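Local coordinates for acetyl-CoA acetyltransferase (Elizabethkingia anophelis NUHP1, PDB 6BN2), which probably catalyses the reversible condensation of two acetyl-CoA molecules into acetoacetyl-CoA, as a thiolase working through an acylated cysteine, at residues Ser189-Phe202 against Ala342-Leu354. Residues are numbered along the deposited sequence; the frame is centred on the assembly and turned at random.
With CA (calcium ion), chain B.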
loop_
_atom_site.group_PDB
_atom_site.type_symbol
_atom_site.label_atom_id
_atom_site.label_comp_id
_atom_site.label_asym_id
_atom_site.label_seq_id
_atom_site.Cartn_x
_atom_site.Cartn_y
_atom_site.Cartn_z
ATOM N N SER A 189 17.878 -22.912 13.080
ATOM C CA SER A 189 16.513 -22.500 12.764
ATOM C C SER A 189 15.638 -23.704 12.411
ATOM O O SER A 189 14.499 -23.813 12.884
ATOM C CB SER A 189 16.530 -21.475 11.622
ATOM O OG SER A 189 15.232 -20.957 11.374
ATOM N N TYR A 190 16.160 -24.636 11.610
ATOM C CA TYR A 190 15.413 -25.862 11.321
ATOM C C TYR A 190 15.123 -26.660 12.589
ATOM O O TYR A 190 14.009 -27.180 12.765
ATOM C CB TYR A 190 16.171 -26.740 10.315
ATOM C CG TYR A 190 16.125 -26.202 8.898
ATOM C CD1 TYR A 190 14.994 -26.362 8.109
ATOM C CD2 TYR A 190 17.214 -25.546 8.354
ATOM C CE1 TYR A 190 14.950 -25.861 6.808
ATOM C CE2 TYR A 190 17.178 -25.038 7.071
ATOM C CZ TYR A 190 16.050 -25.194 6.306
ATOM O OH TYR A 190 16.036 -24.699 5.017
ATOM N N GLU A 191 16.126 -26.806 13.458
ATOM C CA GLU A 191 15.936 -27.598 14.670
ATOM C C GLU A 191 14.911 -26.951 15.588
ATOM O O GLU A 191 14.049 -27.635 16.151
ATOM C CB GLU A 191 17.262 -27.752 15.399
ATOM C CG GLU A 191 18.249 -28.662 14.724
ATOM C CD GLU A 191 19.597 -28.629 15.414
ATOM O OE1 GLU A 191 19.891 -27.627 16.105
ATOM O OE2 GLU A 191 20.369 -29.592 15.246
ATOM N N ARG A 192 15.002 -25.632 15.761
ATOM C CA ARG A 192 14.071 -24.947 16.648
ATOM C C ARG A 192 12.655 -25.013 16.106
ATOM O O ARG A 192 11.701 -25.140 16.882
ATOM C CB ARG A 192 14.494 -23.492 16.834
ATOM C CG ARG A 192 15.734 -23.323 17.693
ATOM C CD ARG A 192 16.131 -21.834 17.691
ATOM N NE ARG A 192 17.162 -21.587 18.669
ATOM C CZ ARG A 192 17.568 -20.376 19.025
ATOM N NH1 ARG A 192 17.013 -19.319 18.463
ATOM N NH2 ARG A 192 18.521 -20.230 19.936
ATOM N N SER A 193 12.505 -24.917 14.779
ATOM C CA SER A 193 11.175 -24.969 14.171
ATOM C C SER A 193 10.530 -26.328 14.407
ATOM O O SER A 193 9.354 -26.418 14.775
ATOM C CB SER A 193 11.276 -24.693 12.671
ATOM O OG SER A 193 11.752 -23.361 12.435
ATOM N N ALA A 194 11.282 -27.398 14.160
ATOM C CA ALA A 194 10.738 -28.737 14.370
ATOM C C ALA A 194 10.401 -28.966 15.838
ATOM O O ALA A 194 9.377 -29.588 16.162
ATOM C CB ALA A 194 11.730 -29.784 13.870
ATOM N N LYS A 195 11.256 -28.478 16.742
ATOM C CA LYS A 195 11.012 -28.657 18.169
ATOM C C LYS A 195 9.763 -27.898 18.610
ATOM O O LYS A 195 8.918 -28.441 19.334
ATOM C CB LYS A 195 12.241 -28.205 18.966
ATOM C CG LYS A 195 12.090 -28.283 20.482
ATOM C CD LYS A 195 13.384 -27.790 21.141
ATOM C CE LYS A 195 13.393 -28.004 22.646
ATOM N NZ LYS A 195 12.638 -26.940 23.358
ATOM N N ALA A 196 9.623 -26.637 18.184
ATOM C CA ALA A 196 8.458 -25.860 18.599
ATOM C C ALA A 196 7.171 -26.472 18.057
ATOM O O ALA A 196 6.166 -26.570 18.778
ATOM C CB ALA A 196 8.605 -24.398 18.141
ATOM N N TRP A 197 7.192 -26.940 16.804
ATOM C CA TRP A 197 6.016 -27.621 16.269
ATOM C C TRP A 197 5.690 -28.861 17.095
ATOM O O TRP A 197 4.523 -29.101 17.433
ATOM C CB TRP A 197 6.216 -27.986 14.789
ATOM C CG TRP A 197 5.700 -26.890 13.875
ATOM C CD1 TRP A 197 6.437 -25.980 13.166
ATOM C CD2 TRP A 197 4.323 -26.572 13.629
ATOM N NE1 TRP A 197 5.594 -25.130 12.475
ATOM C CE2 TRP A 197 4.295 -25.477 12.742
ATOM C CE3 TRP A 197 3.110 -27.133 14.053
ATOM C CZ2 TRP A 197 3.102 -24.909 12.293
ATOM C CZ3 TRP A 197 1.932 -26.579 13.611
ATOM C CH2 TRP A 197 1.929 -25.486 12.729
ATOM N N SER A 198 6.716 -29.631 17.475
ATOM C CA SER A 198 6.467 -30.871 18.208
ATOM C C SER A 198 5.961 -30.607 19.622
ATOM O O SER A 198 5.296 -31.472 20.213
ATOM C CB SER A 198 7.745 -31.708 18.268
ATOM O OG SER A 198 8.615 -31.233 19.290
ATOM N N GLU A 199 6.290 -29.454 20.190
ATOM C CA GLU A 199 5.874 -29.069 21.528
ATOM C C GLU A 199 4.510 -28.393 21.558
ATOM O O GLU A 199 4.057 -28.008 22.638
ATOM C CB GLU A 199 6.920 -28.133 22.161
ATOM C CG GLU A 199 8.201 -28.839 22.521
ATOM C CD GLU A 199 9.316 -27.878 22.892
ATOM O OE1 GLU A 199 10.278 -28.329 23.525
ATOM O OE2 GLU A 199 9.234 -26.684 22.524
ATOM N N GLY A 200 3.841 -28.259 20.416
ATOM C CA GLY A 200 2.562 -27.589 20.385
ATOM C C GLY A 200 2.650 -26.083 20.418
ATOM O O GLY A 200 1.624 -25.419 20.599
ATOM N N LYS A 201 3.836 -25.518 20.198
ATOM C CA LYS A 201 4.019 -24.084 20.365
ATOM C C LYS A 201 3.495 -23.257 19.203
ATOM O O LYS A 201 3.475 -22.028 19.320
ATOM C CB LYS A 201 5.499 -23.779 20.605
ATOM C CG LYS A 201 5.931 -24.190 22.010
ATOM C CD LYS A 201 7.405 -23.907 22.245
ATOM C CE LYS A 201 7.759 -24.054 23.716
ATOM N NZ LYS A 201 9.190 -23.735 23.976
ATOM N N PHE A 202 3.052 -23.884 18.100
ATOM C CA PHE A 202 2.398 -23.147 17.024
ATOM C C PHE A 202 0.907 -23.440 16.944
ATOM O O PHE A 202 0.224 -22.857 16.093
ATOM C CB PHE A 202 3.047 -23.447 15.665
ATOM C CG PHE A 202 4.411 -22.826 15.504
ATOM C CD1 PHE A 202 4.561 -21.447 15.517
ATOM C CD2 PHE A 202 5.538 -23.621 15.361
ATOM C CE1 PHE A 202 5.835 -20.852 15.385
ATOM C CE2 PHE A 202 6.801 -23.042 15.219
ATOM C CZ PHE A 202 6.945 -21.651 15.232
ATOM N N ALA A 342 21.705 -15.201 21.276
ATOM C CA ALA A 342 20.946 -15.970 20.294
ATOM C C ALA A 342 19.886 -16.862 20.939
ATOM O O ALA A 342 18.919 -17.240 20.272
ATOM C CB ALA A 342 21.899 -16.803 19.441
ATOM N N ALA A 343 20.028 -17.192 22.225
ATOM C CA ALA A 343 19.025 -17.990 22.918
ATOM C C ALA A 343 17.729 -17.234 23.168
ATOM O O ALA A 343 16.747 -17.857 23.594
ATOM C CB ALA A 343 19.571 -18.483 24.257
ATOM N N LYS A 344 17.712 -15.922 22.928
ATOM C CA LYS A 344 16.533 -15.086 23.107
ATOM C C LYS A 344 15.934 -14.613 21.790
ATOM O O LYS A 344 14.930 -13.887 21.809
ATOM C CB LYS A 344 16.884 -13.870 23.976
ATOM C CG LYS A 344 17.344 -14.254 25.388
ATOM C CD LYS A 344 17.976 -13.076 26.125
ATOM C CE LYS A 344 17.102 -11.830 26.084
ATOM N NZ LYS A 344 17.483 -10.855 27.153
ATOM N N VAL A 345 16.497 -15.024 20.652
ATOM C CA VAL A 345 16.093 -14.535 19.337
ATOM C C VAL A 345 15.549 -15.706 18.523
ATOM O O VAL A 345 16.231 -16.729 18.375
ATOM C CB VAL A 345 17.264 -13.857 18.590
ATOM C CG1 VAL A 345 16.780 -13.277 17.265
ATOM C CG2 VAL A 345 17.926 -12.769 19.456
ATOM N N ASN A 346 14.334 -15.537 17.977
ATOM C CA ASN A 346 13.681 -16.525 17.103
ATOM C C ASN A 346 13.676 -17.906 17.743
ATOM O O ASN A 346 14.133 -18.891 17.152
ATOM C CB ASN A 346 14.350 -16.583 15.721
ATOM C CG ASN A 346 14.283 -15.265 14.983
ATOM O OD1 ASN A 346 13.627 -14.332 15.425
ATOM N ND2 ASN A 346 14.968 -15.188 13.842
ATOM N N VAL A 347 13.177 -17.975 18.984
ATOM C CA VAL A 347 13.363 -19.187 19.788
ATOM C C VAL A 347 12.524 -20.365 19.302
ATOM O O VAL A 347 12.852 -21.519 19.635
ATOM C CB VAL A 347 13.099 -18.902 21.279
ATOM C CG1 VAL A 347 14.043 -17.790 21.784
ATOM C CG2 VAL A 347 11.660 -18.568 21.543
ATOM N N ASN A 348 11.472 -20.114 18.515
ATOM C CA ASN A 348 10.660 -21.177 17.933
ATOM C C ASN A 348 11.014 -21.431 16.471
ATOM O O ASN A 348 10.251 -22.092 15.758
ATOM C CB ASN A 348 9.167 -20.850 18.055
ATOM C CG ASN A 348 8.666 -20.898 19.490
ATOM O OD1 ASN A 348 9.386 -21.321 20.400
ATOM N ND2 ASN A 348 7.415 -20.472 19.696
ATOM N N GLY A 349 12.150 -20.925 16.014
ATOM C CA GLY A 349 12.520 -21.029 14.619
ATOM C C GLY A 349 12.214 -19.741 13.881
ATOM O O GLY A 349 11.531 -18.843 14.377
ATOM N N GLY A 350 12.744 -19.645 12.670
ATOM C CA GLY A 350 12.551 -18.438 11.886
ATOM C C GLY A 350 12.406 -18.730 10.406
ATOM O O GLY A 350 12.351 -19.890 9.998
ATOM N N ALA A 351 12.408 -17.666 9.594
ATOM C CA ALA A 351 12.060 -17.781 8.181
ATOM C C ALA A 351 12.992 -18.685 7.381
ATOM O O ALA A 351 12.568 -19.217 6.345
ATOM C CB ALA A 351 12.021 -16.380 7.556
ATOM N N VAL A 352 14.243 -18.875 7.811
ATOM C CA VAL A 352 15.126 -19.765 7.056
ATOM C C VAL A 352 14.551 -21.169 7.028
ATOM O O VAL A 352 14.700 -21.891 6.041
ATOM C CB VAL A 352 16.556 -19.735 7.637
ATOM C CG1 VAL A 352 17.388 -20.939 7.159
ATOM C CG2 VAL A 352 17.247 -18.448 7.221
ATOM N N ALA A 353 13.849 -21.563 8.087
ATOM C CA ALA A 353 13.213 -22.871 8.143
ATOM C C ALA A 353 11.716 -22.829 7.882
ATOM O O ALA A 353 11.178 -23.775 7.302
ATOM C CB ALA A 353 13.466 -23.509 9.512
ATOM N N LEU A 354 11.037 -21.761 8.298
ATOM C CA LEU A 354 9.576 -21.714 8.271
ATOM C C LEU A 354 9.019 -21.129 6.985
ATOM O O LEU A 354 7.868 -21.422 6.635
ATOM C CB LEU A 354 9.045 -20.884 9.445
ATOM C CG LEU A 354 9.346 -21.411 10.863
ATOM C CD1 LEU A 354 8.894 -20.382 11.889
ATOM C CD2 LEU A 354 8.692 -22.770 11.106
HETATM CA CA CA B . 16.302 -22.393 3.415
HETATM O O HOH W 1 12.203 -24.264 19.549
HETATM O O HOH W 2 4.971 -19.401 18.567
HETATM O O HOH W 3 8.833 -20.549 23.179
HETATM O O HOH W 4 14.324 -23.225 4.141
#
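Arg-192 reaches from helix 179-198 along the turn Asn-346 to Gly-349 and illustrates how one long side chain can tie a helix to a loop through a row of backbone carbonyls. Its CB rests 3.6 Å from Gly-349 N. With CG anti to the carbonyl carbon (chi1 -72°) and the chain extended to NE, CG passes Val-347 O and CD comes 3.6 Å from Asn-346 O. CZ lies 3.6 Å from Ala-342 O. At the tip, NH2 gives Ala-342 O a fairly straight 3.0 Å bond (159°); this oxygen lies in the guanidinium plane, while NH2 stands above the carbonyl plane, not on a lone pair. NH1 makes weak, bent bonds to Val-345 O and Asn-346 O.

One turn earlier, Ser-189 OG accepts a hydrogen bond from Gly-350 N at 3.1 Å and is also hydrogen-bonded to Glu-325. Ser-193 OG, bonded back to Ser-189 O, packs 3.3 Å from Gly-349 CA. The methyl of Ala-353 sits over one face of the Tyr-190 ring, offset toward its rim, in a CH-pi contact, while Tyr-190 OH binds calcium at 2.8 Å. The contact thus joins the N- and C-terminal thiolase regions at a calcium site shared with Ala-254 O and a water, just ahead of the predicted catalytic His-356.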